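Long-range contact in glycosyl transferases group 1 family protein (PDB 5I45), which is the C-terminal domain of a probable group 1 glycosyltransferase of the GT-B fold, which probably transfers a sugar from an activated donor to an acceptor: residues Trp21-Phe35 with Glu104-Ala118. Residues are numbered along the deposited sequence; the frame is centred on the assembly and turned at random. Where two conformers were deposited one is given.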
ATOM      1  N   TRP A  21     -10.178   9.922  -0.223  1.00 10.88           N
ATOM      2  CA  TRP A  21      -9.100  10.219   0.715  1.00 10.84           C
ATOM      3  C   TRP A  21      -9.518  11.336   1.673  1.00 11.31           C
ATOM      4  O   TRP A  21      -9.322  11.215   2.890  1.00 11.19           O
ATOM      5  CB  TRP A  21      -7.812  10.590  -0.033  1.00 10.94           C
ATOM      6  CG  TRP A  21      -6.751  11.007   0.909  1.00 11.43           C
ATOM      7  CD1 TRP A  21      -6.482  12.290   1.302  1.00 12.26           C
ATOM      8  CD2 TRP A  21      -5.888  10.160   1.693  1.00 11.67           C
ATOM      9  NE1 TRP A  21      -5.512  12.294   2.273  1.00 12.73           N
ATOM     10  CE2 TRP A  21      -5.115  11.007   2.519  1.00 12.44           C
ATOM     11  CE3 TRP A  21      -5.694   8.781   1.780  1.00 11.64           C
ATOM     12  CZ2 TRP A  21      -4.150  10.514   3.398  1.00 13.09           C
ATOM     13  CZ3 TRP A  21      -4.740   8.308   2.674  1.00 12.31           C
ATOM     14  CH2 TRP A  21      -3.999   9.164   3.459  1.00 12.96           C
ATOM     15  N   GLN A  22     -10.089  12.429   1.152  1.00 11.75           N
ATOM     16  CA  GLN A  22     -10.541  13.505   2.043  1.00 12.81           C
ATOM     17  C   GLN A  22     -11.493  12.990   3.122  1.00 13.31           C
ATOM     18  O   GLN A  22     -11.401  13.416   4.284  1.00 13.91           O
ATOM     19  CB  GLN A  22     -11.196  14.644   1.241  1.00 13.76           C
ATOM     20  CG  GLN A  22     -10.215  15.467   0.447  1.00 14.11           C
ATOM     21  CD  GLN A  22      -9.205  16.140   1.337  1.00 15.29           C
ATOM     22  OE1 GLN A  22      -9.590  16.856   2.293  1.00 16.96           O
ATOM     23  NE2 GLN A  22      -7.929  15.946   1.062  1.00 15.96           N
ATOM     24  N   ASP A  23     -12.367  12.058   2.767  1.00 13.63           N
ATOM     25  CA  ASP A  23     -13.387  11.569   3.713  1.00 14.97           C
ATOM     26  C   ASP A  23     -12.777  10.810   4.873  1.00 15.08           C
ATOM     27  O   ASP A  23     -13.423  10.642   5.882  1.00 16.43           O
ATOM     28  CB  ASP A  23     -14.393  10.651   3.010  1.00 15.50           C
ATOM     29  CG  ASP A  23     -15.269  11.368   1.993  1.00 16.94           C
ATOM     30  OD1 ASP A  23     -15.315  12.604   1.943  1.00 17.54           O
ATOM     31  OD2 ASP A  23     -15.894  10.626   1.222  1.00 18.91           O
ATOM     32  N   LYS A  24     -11.519  10.370   4.739  1.00 14.45           N
ATOM     33  CA  LYS A  24     -10.831   9.679   5.862  1.00 15.52           C
ATOM     34  C   LYS A  24     -10.379  10.623   6.976  1.00 16.46           C
ATOM     35  O   LYS A  24     -10.025  10.181   8.066  1.00 17.37           O
ATOM     36  CB  LYS A  24      -9.643   8.866   5.342  1.00 15.46           C
ATOM     37  CG  LYS A  24     -10.035   7.739   4.373  1.00 15.35           C
ATOM     38  CD  LYS A  24     -10.973   6.732   5.015  1.00 17.06           C
ATOM     39  CE  LYS A  24     -11.144   5.485   4.165  1.00 17.42           C
ATOM     40  NZ  LYS A  24     -12.129   4.563   4.773  1.00 19.49           N
ATOM     41  N   LYS A  25     -10.388  11.912   6.707  1.00 16.33           N
ATOM     42  CA  LYS A  25     -10.023  12.945   7.697  1.00 17.39           C
ATOM     43  C   LYS A  25      -8.633  12.738   8.268  1.00 17.15           C
ATOM     44  O   LYS A  25      -8.420  12.783   9.504  1.00 17.79           O
ATOM     45  CB  LYS A  25     -11.074  13.083   8.807  1.00 19.73           C
ATOM     46  CG  LYS A  25     -12.474  13.379   8.267  1.00 21.12           C
ATOM     47  CD  LYS A  25     -12.599  14.688   7.497  1.00 22.44           C
ATOM     48  CE  LYS A  25     -13.167  15.855   8.295  1.00 25.00           C
ATOM     49  NZ  LYS A  25     -12.237  16.568   9.228  1.00 27.12           N
ATOM     50  N   ILE A  26      -7.687  12.501   7.377  0.60 16.34           N
ATOM     51  CA  ILE A  26      -6.292  12.422   7.789  0.60 16.73           C
ATOM     52  C   ILE A  26      -5.456  13.357   6.949  0.60 16.55           C
ATOM     53  O   ILE A  26      -5.820  13.719   5.853  0.60 15.83           O
ATOM     54  CB  ILE A  26      -5.742  10.991   7.833  0.60 16.93           C
ATOM     55  CG1 ILE A  26      -5.981  10.270   6.521  0.60 15.83           C
ATOM     56  CG2 ILE A  26      -6.365  10.229   9.001  0.60 17.62           C
ATOM     57  CD1 ILE A  26      -5.304   8.915   6.425  0.60 16.37           C
ATOM     58  N   PRO A  27      -4.312  13.771   7.477  1.00 15.70           N
ATOM     59  CA  PRO A  27      -3.541  14.800   6.774  1.00 16.28           C
ATOM     60  C   PRO A  27      -2.992  14.365   5.414  1.00 15.29           C
ATOM     61  O   PRO A  27      -2.736  13.180   5.200  1.00 15.72           O
ATOM     62  CB  PRO A  27      -2.421  15.171   7.788  1.00 16.89           C
ATOM     63  CG  PRO A  27      -2.424  14.124   8.787  1.00 16.75           C
ATOM     64  CD  PRO A  27      -3.732  13.425   8.784  1.00 16.25           C
ATOM     65  N   GLY A  28      -2.859  15.324   4.516  1.00 15.63           N
ATOM     66  CA  GLY A  28      -2.339  15.127   3.185  1.00 15.12           C
ATOM     67  C   GLY A  28      -3.409  15.048   2.136  1.00 15.77           C
ATOM     68  O   GLY A  28      -4.609  15.048   2.425  1.00 15.37           O
ATOM     69  N   LYS A  29      -2.969  14.933   0.893  1.00 15.89           N
ATOM     70  CA  LYS A  29      -3.882  14.891  -0.241  1.00 17.14           C
ATOM     71  C   LYS A  29      -3.914  13.555  -0.986  1.00 15.69           C
ATOM     72  O   LYS A  29      -4.881  13.244  -1.665  1.00 15.65           O
ATOM     73  CB  LYS A  29      -3.520  16.015  -1.207  1.00 19.46           C
ATOM     74  CG  LYS A  29      -3.816  17.394  -0.631  1.00 22.37           C
ATOM     75  CD  LYS A  29      -3.391  18.506  -1.573  1.00 24.65           C
ATOM     76  CE  LYS A  29      -3.544  19.868  -0.924  1.00 26.59           C
ATOM     77  NZ  LYS A  29      -4.970  20.153  -0.639  1.00 28.65           N
ATOM     78  N   TYR A  30      -2.849  12.778  -0.856  1.00 13.92           N
ATOM     79  CA  TYR A  30      -2.675  11.499  -1.591  1.00 13.37           C
ATOM     80  C   TYR A  30      -2.105  10.499  -0.627  1.00 11.65           C
ATOM     81  O   TYR A  30      -1.245  10.841   0.198  1.00 11.86           O
ATOM     82  CB  TYR A  30      -1.689  11.670  -2.758  1.00 14.00           C
ATOM     83  CG  TYR A  30      -2.056  12.767  -3.707  1.00 16.37           C
ATOM     84  CD1 TYR A  30      -2.982  12.546  -4.731  1.00 18.13           C
ATOM     85  CD2 TYR A  30      -1.520  14.035  -3.565  1.00 18.06           C
ATOM     86  CE1 TYR A  30      -3.344  13.574  -5.600  1.00 20.62           C
ATOM     87  CE2 TYR A  30      -1.884  15.075  -4.418  1.00 20.68           C
ATOM     88  CZ  TYR A  30      -2.800  14.838  -5.420  1.00 21.43           C
ATOM     89  OH  TYR A  30      -3.121  15.884  -6.268  1.00 24.74           O
ATOM     90  N   GLY A  31      -2.559   9.258  -0.739  1.00 10.62           N
ATOM     91  CA  GLY A  31      -2.155   8.214   0.161  1.00  9.91           C
ATOM     92  C   GLY A  31      -1.460   7.005  -0.403  1.00  9.37           C
ATOM     93  O   GLY A  31      -1.718   6.566  -1.533  1.00  9.27           O
ATOM     94  N   ILE A  32      -0.616   6.446   0.429  1.00  9.16           N
ATOM     95  CA  ILE A  32       0.106   5.193   0.205  1.00  9.23           C
ATOM     96  C   ILE A  32      -0.246   4.278   1.352  1.00  9.33           C
ATOM     97  O   ILE A  32      -0.167   4.732   2.503  1.00 10.42           O
ATOM     98  CB  ILE A  32       1.632   5.401   0.216  1.00  9.78           C
ATOM     99  CG1 ILE A  32       2.073   6.434  -0.798  1.00 10.21           C
ATOM    100  CG2 ILE A  32       2.371   4.083   0.062  1.00  9.97           C
ATOM    101  CD1 ILE A  32       3.317   7.158  -0.323  1.00 10.72           C
ATOM    102  N   GLY A  33      -0.578   3.017   1.123  1.00  8.89           N
ATOM    103  CA  GLY A  33      -0.932   2.133   2.205  1.00  8.85           C
ATOM    104  C   GLY A  33      -0.243   0.787   2.176  1.00  8.51           C
ATOM    105  O   GLY A  33       0.208   0.300   1.120  1.00  8.80           O
ATOM    106  N   ILE A  34      -0.193   0.179   3.362  1.00  8.65           N
ATOM    107  CA  ILE A  34       0.217  -1.193   3.548  1.00  9.08           C
ATOM    108  C   ILE A  34      -0.836  -1.865   4.439  1.00  9.21           C
ATOM    109  O   ILE A  34      -1.230  -1.313   5.460  1.00  9.62           O
ATOM    110  CB  ILE A  34       1.657  -1.353   4.110  1.00  9.15           C
ATOM    111  CG1 ILE A  34       2.048  -2.839   4.127  1.00  9.42           C
ATOM    112  CG2 ILE A  34       1.823  -0.727   5.474  1.00  9.36           C
ATOM    113  CD1 ILE A  34       3.527  -3.092   4.295  1.00 10.09           C
ATOM    114  N   PHE A  35      -1.290  -3.028   4.013  1.00  9.81           N
ATOM    115  CA  PHE A  35      -2.376  -3.744   4.669  1.00 10.63           C
ATOM    116  C   PHE A  35      -1.903  -4.986   5.370  1.00 11.42           C
ATOM    117  O   PHE A  35      -1.057  -5.704   4.849  1.00 13.09           O
ATOM    118  CB  PHE A  35      -3.423  -4.150   3.604  1.00 11.23           C
ATOM    119  CG  PHE A  35      -4.197  -3.004   3.074  1.00 11.27           C
ATOM    120  CD1 PHE A  35      -3.652  -2.166   2.122  1.00 11.24           C
ATOM    121  CD2 PHE A  35      -5.497  -2.752   3.531  1.00 12.13           C
ATOM    122  CE1 PHE A  35      -4.399  -1.114   1.613  1.00 11.50           C
ATOM    123  CE2 PHE A  35      -6.223  -1.690   3.036  1.00 12.44           C
ATOM    124  CZ  PHE A  35      -5.674  -0.862   2.092  1.00 11.99           C
ATOM    125  N   GLU A 104     -14.623  -1.323   5.705  0.50 27.07           N
ATOM    126  CA  GLU A 104     -13.592  -0.351   6.000  0.50 27.36           C
ATOM    127  C   GLU A 104     -12.451  -0.608   5.043  0.50 25.16           C
ATOM    128  O   GLU A 104     -12.052   0.269   4.288  0.50 25.33           O
ATOM    129  CB  GLU A 104     -13.107  -0.466   7.433  0.50 28.84           C
ATOM    130  CG  GLU A 104     -14.157  -0.086   8.440  0.50 30.88           C
ATOM    131  CD  GLU A 104     -14.649   1.340   8.285  0.50 31.79           C
ATOM    132  OE1 GLU A 104     -14.712   2.051   9.302  0.50 33.54           O
ATOM    133  OE2 GLU A 104     -14.951   1.757   7.150  0.50 32.81           O
ATOM    134  N   ILE A 105     -11.965  -1.844   5.054  0.50 22.14           N
ATOM    135  CA  ILE A 105     -10.847  -2.239   4.217  0.50 20.16           C
ATOM    136  C   ILE A 105     -11.034  -1.903   2.719  0.50 18.75           C
ATOM    137  O   ILE A 105     -10.233  -1.160   2.167  0.50 17.75           O
ATOM    138  CB  ILE A 105     -10.502  -3.717   4.466  0.50 20.12           C
ATOM    139  CG1 ILE A 105     -10.148  -3.903   5.936  0.50 20.22           C
ATOM    140  CG2 ILE A 105      -9.372  -4.165   3.559  0.50 19.67           C
ATOM    141  CD1 ILE A 105      -9.085  -2.952   6.416  0.50 20.05           C
ATOM    142  N   PRO A 106     -12.073  -2.444   2.058  1.00 18.11           N
ATOM    143  CA  PRO A 106     -12.300  -2.044   0.642  1.00 17.03           C
ATOM    144  C   PRO A 106     -12.327  -0.514   0.447  1.00 16.42           C
ATOM    145  O   PRO A 106     -11.788   0.014  -0.547  1.00 14.91           O
ATOM    146  CB  PRO A 106     -13.651  -2.692   0.306  1.00 18.13           C
ATOM    147  CG  PRO A 106     -13.717  -3.889   1.212  1.00 18.64           C
ATOM    148  CD  PRO A 106     -13.022  -3.505   2.484  1.00 18.66           C
ATOM    149  N   SER A 107     -12.883   0.213   1.421  1.00 16.19           N
ATOM    150  CA  SER A 107     -12.929   1.664   1.302  1.00 15.96           C
ATOM    151  C   SER A 107     -11.534   2.268   1.368  1.00 14.43           C
ATOM    152  O   SER A 107     -11.305   3.337   0.801  1.00 14.29           O
ATOM    153  CB  SER A 107     -13.817   2.318   2.391  1.00 17.27           C
ATOM    154  OG  SER A 107     -13.239   2.247   3.661  1.00 20.02           O
ATOM    155  N   TRP A 108     -10.631   1.637   2.112  1.00 13.78           N
ATOM    156  CA  TRP A 108      -9.261   2.145   2.169  1.00 13.40           C
ATOM    157  C   TRP A 108      -8.573   2.003   0.836  1.00 12.06           C
ATOM    158  O   TRP A 108      -7.916   2.918   0.384  1.00 11.27           O
ATOM    159  CB  TRP A 108      -8.422   1.482   3.277  1.00 13.79           C
ATOM    160  CG  TRP A 108      -8.551   2.179   4.569  1.00 15.64           C
ATOM    161  CD1 TRP A 108      -9.237   1.773   5.664  1.00 17.41           C
ATOM    162  CD2 TRP A 108      -8.024   3.465   4.881  1.00 15.91           C
ATOM    163  NE1 TRP A 108      -9.129   2.696   6.662  1.00 18.11           N
ATOM    164  CE2 TRP A 108      -8.396   3.756   6.205  1.00 16.95           C
ATOM    165  CE3 TRP A 108      -7.253   4.388   4.177  1.00 15.86           C
ATOM    166  CZ2 TRP A 108      -8.034   4.949   6.840  1.00 17.27           C
ATOM    167  CZ3 TRP A 108      -6.891   5.571   4.820  1.00 16.48           C
ATOM    168  CH2 TRP A 108      -7.272   5.824   6.114  1.00 16.79           C
ATOM    169  N   TYR A 109      -8.740   0.869   0.166  1.00 12.13           N
ATOM    170  CA  TYR A 109      -8.132   0.734  -1.153  1.00 11.67           C
ATOM    171  C   TYR A 109      -8.624   1.845  -2.074  1.00 11.44           C
ATOM    172  O   TYR A 109      -7.842   2.410  -2.847  1.00 11.42           O
ATOM    173  CB  TYR A 109      -8.416  -0.619  -1.784  1.00 12.18           C
ATOM    174  CG  TYR A 109      -7.651  -1.759  -1.175  1.00 12.85           C
ATOM    175  CD1 TYR A 109      -6.297  -1.901  -1.410  1.00 12.47           C
ATOM    176  CD2 TYR A 109      -8.274  -2.700  -0.378  1.00 13.76           C
ATOM    177  CE1 TYR A 109      -5.596  -2.967  -0.907  1.00 13.23           C
ATOM    178  CE2 TYR A 109      -7.560  -3.760   0.151  1.00 14.66           C
ATOM    179  CZ  TYR A 109      -6.228  -3.876  -0.132  1.00 13.88           C
ATOM    180  OH  TYR A 109      -5.503  -4.934   0.380  1.00 15.14           O
ATOM    181  N   ARG A 110      -9.906   2.180  -1.951  1.00 11.36           N
ATOM    182  CA  ARG A 110     -10.499   3.240  -2.785  1.00 11.77           C
ATOM    183  C   ARG A 110      -9.955   4.634  -2.516  1.00 11.45           C
ATOM    184  O   ARG A 110     -10.104   5.530  -3.342  1.00 12.60           O
ATOM    185  CB  ARG A 110     -12.025   3.234  -2.634  1.00 12.59           C
ATOM    186  CG  ARG A 110     -12.671   2.141  -3.435  1.00 13.48           C
ATOM    187  CD  ARG A 110     -14.184   2.256  -3.485  1.00 14.43           C
ATOM    188  NE  ARG A 110     -14.850   1.704  -2.308  1.00 15.75           N
ATOM    189  CZ  ARG A 110     -15.099   0.407  -2.118  1.00 16.04           C
ATOM    190  NH1 ARG A 110     -14.693  -0.515  -3.016  1.00 16.18           N
ATOM    191  NH2 ARG A 110     -15.743   0.025  -1.012  1.00 17.60           N
ATOM    192  N   ALA A 111      -9.337   4.826  -1.358  1.00 10.78           N
ATOM    193  CA  ALA A 111      -8.772   6.109  -0.973  1.00 10.87           C
ATOM    194  C   ALA A 111      -7.288   6.238  -1.316  1.00 10.31           C
ATOM    195  O   ALA A 111      -6.750   7.342  -1.224  1.00 11.25           O
ATOM    196  CB  ALA A 111      -8.972   6.347   0.515  1.00 11.43           C
ATOM    197  N   LEU A 112      -6.637   5.129  -1.703  1.00  9.67           N
ATOM    198  CA  LEU A 112      -5.176   5.123  -1.869  1.00  9.90           C
ATOM    199  C   LEU A 112      -4.700   5.129  -3.307  1.00  9.66           C
ATOM    200  O   LEU A 112      -5.244   4.420  -4.153  1.00 10.25           O
ATOM    201  CB  LEU A 112      -4.607   3.858  -1.194  1.00  9.96           C
ATOM    202  CG  LEU A 112      -4.807   3.809   0.314  1.00 10.51           C
ATOM    203  CD1 LEU A 112      -4.534   2.405   0.827  1.00 10.98           C
ATOM    204  CD2 LEU A 112      -4.002   4.864   1.046  1.00 10.92           C
ATOM    205  N   ASP A 113      -3.678   5.935  -3.610  1.00  9.37           N
ATOM    206  CA  ASP A 113      -3.053   5.917  -4.918  1.00  9.48           C
ATOM    207  C   ASP A 113      -2.081   4.767  -5.111  1.00  8.76           C
ATOM    208  O   ASP A 113      -1.948   4.272  -6.204  1.00  8.75           O
ATOM    209  CB  ASP A 113      -2.349   7.237  -5.225  1.00 10.40           C
ATOM    210  CG  ASP A 113      -3.293   8.268  -5.771  1.00 11.86           C
ATOM    211  OD1 ASP A 113      -4.088   8.842  -5.018  1.00 12.98           O
ATOM    212  OD2 ASP A 113      -3.276   8.458  -7.009  1.00 13.99           O
ATOM    213  N   ILE A 114      -1.376   4.406  -4.034  1.00  8.27           N
ATOM    214  CA  ILE A 114      -0.319   3.382  -4.114  1.00  8.28           C
ATOM    215  C   ILE A 114      -0.500   2.433  -2.968  1.00  8.18           C
ATOM    216  O   ILE A 114      -0.783   2.884  -1.846  1.00  8.37           O
ATOM    217  CB  ILE A 114       1.074   4.036  -4.044  1.00  8.72           C
ATOM    218  CG1 ILE A 114       1.269   5.070  -5.159  1.00  9.07           C
ATOM    219  CG2 ILE A 114       2.168   2.975  -4.010  1.00  8.63           C
ATOM    220  CD1 ILE A 114       2.515   5.931  -5.035  1.00  9.49           C
ATOM    221  N   VAL A 115      -0.301   1.150  -3.210  1.00  8.29           N
ATOM    222  CA  VAL A 115      -0.293   0.125  -2.168  1.00  8.65           C
ATOM    223  C   VAL A 115       1.015  -0.630  -2.248  1.00  8.33           C
ATOM    224  O   VAL A 115       1.473  -0.984  -3.338  1.00  8.59           O
ATOM    225  CB  VAL A 115      -1.501  -0.832  -2.265  1.00  9.28           C
ATOM    226  CG1 VAL A 115      -1.371  -1.985  -1.272  1.00  9.88           C
ATOM    227  CG2 VAL A 115      -2.769  -0.070  -1.978  1.00  9.79           C
ATOM    228  N   VAL A 116       1.631  -0.838  -1.072  1.00  8.36           N
ATOM    229  CA  VAL A 116       2.845  -1.630  -0.970  1.00  8.35           C
ATOM    230  C   VAL A 116       2.552  -2.959  -0.320  1.00  8.85           C
ATOM    231  O   VAL A 116       1.922  -2.997   0.708  1.00  9.45           O
ATOM    232  CB  VAL A 116       3.945  -0.883  -0.188  1.00  8.57           C
ATOM    233  CG1 VAL A 116       5.202  -1.712  -0.108  1.00  9.05           C
ATOM    234  CG2 VAL A 116       4.247   0.456  -0.859  1.00  8.69           C
ATOM    235  N   CYS A 117       3.026  -4.044  -0.944  1.00  9.14           N
ATOM    236  CA  CYS A 117       2.881  -5.401  -0.412  1.00 10.53           C
ATOM    237  C   CYS A 117       4.313  -5.867  -0.196  1.00 10.44           C
ATOM    238  O   CYS A 117       4.953  -6.317  -1.118  1.00 10.81           O
ATOM    239  CB  CYS A 117       2.074  -6.259  -1.438  1.00 11.89           C
ATOM    240  SG  CYS A 117       0.470  -5.538  -1.954  1.00 15.53           S
ATOM    241  N   ALA A 118       4.808  -5.724   1.033  1.00 10.04           N
ATOM    242  CA  ALA A 118       6.233  -5.871   1.353  1.00 10.40           C
ATOM    243  C   ALA A 118       6.599  -7.191   2.036  1.00 10.62           C
ATOM    244  O   ALA A 118       7.707  -7.331   2.545  1.00 10.23           O
ATOM    245  CB  ALA A 118       6.640  -4.710   2.258  1.00 10.73           C
TER
HETATM  246  O   HOH W   1      -4.883   8.912  -2.421  1.00 10.92           O
HETATM  247  O   HOH W   2      -0.429  -4.220   1.509  1.00 12.36           O
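Phe35, at the end of strand 30-35, lies flat against Tyr109 of helix 104-111 in an offset stack, with ring centroids 3.9 Å apart and planes inclined by only 11°. CG of Phe35 is anti to its carbonyl carbon (chi1 -71°), which carries the ring off the sheet toward the helix; Val115 CG2 and Trp108 CB meet its edge, and Leu112 CD1 comes within 3.6 Å of Phe35 CE1. Lys24, from the segment that leads into strand 30-35, reaches the same helix. Bent at chi2 (-60°), its chain runs across one face of the Trp108 indole, CE above the six-membered ring and NZ 4.0 Å from the centroid of the five-membered ring, a cation-pi contact; the same NZ donates a hydrogen bond to Ser107 OG (2.8 Å). In one of two modelled conformers of Ile26, CD1 meets the indole edge.

On the sheet that the helix packs against, strands 30-35 and 114-117 pair in parallel at the centre of the Rossmann-like fold. Val116 N donates a hydrogen bond to Gly33 O (2.9 Å), while Gly31 and Gly33 leave room for the methyls of Leu112. One water accepts from Gly31 N and donates to Ala111 O and Asp113 OD1; the other oxygen of Asp113 is salt-bridged to Arg181.

The helix is thus fixed to the sheet by largely apolar, aromatic contacts, whereas the lysine's charge is probably stabilised by the indole and the Ser107 hydroxyl.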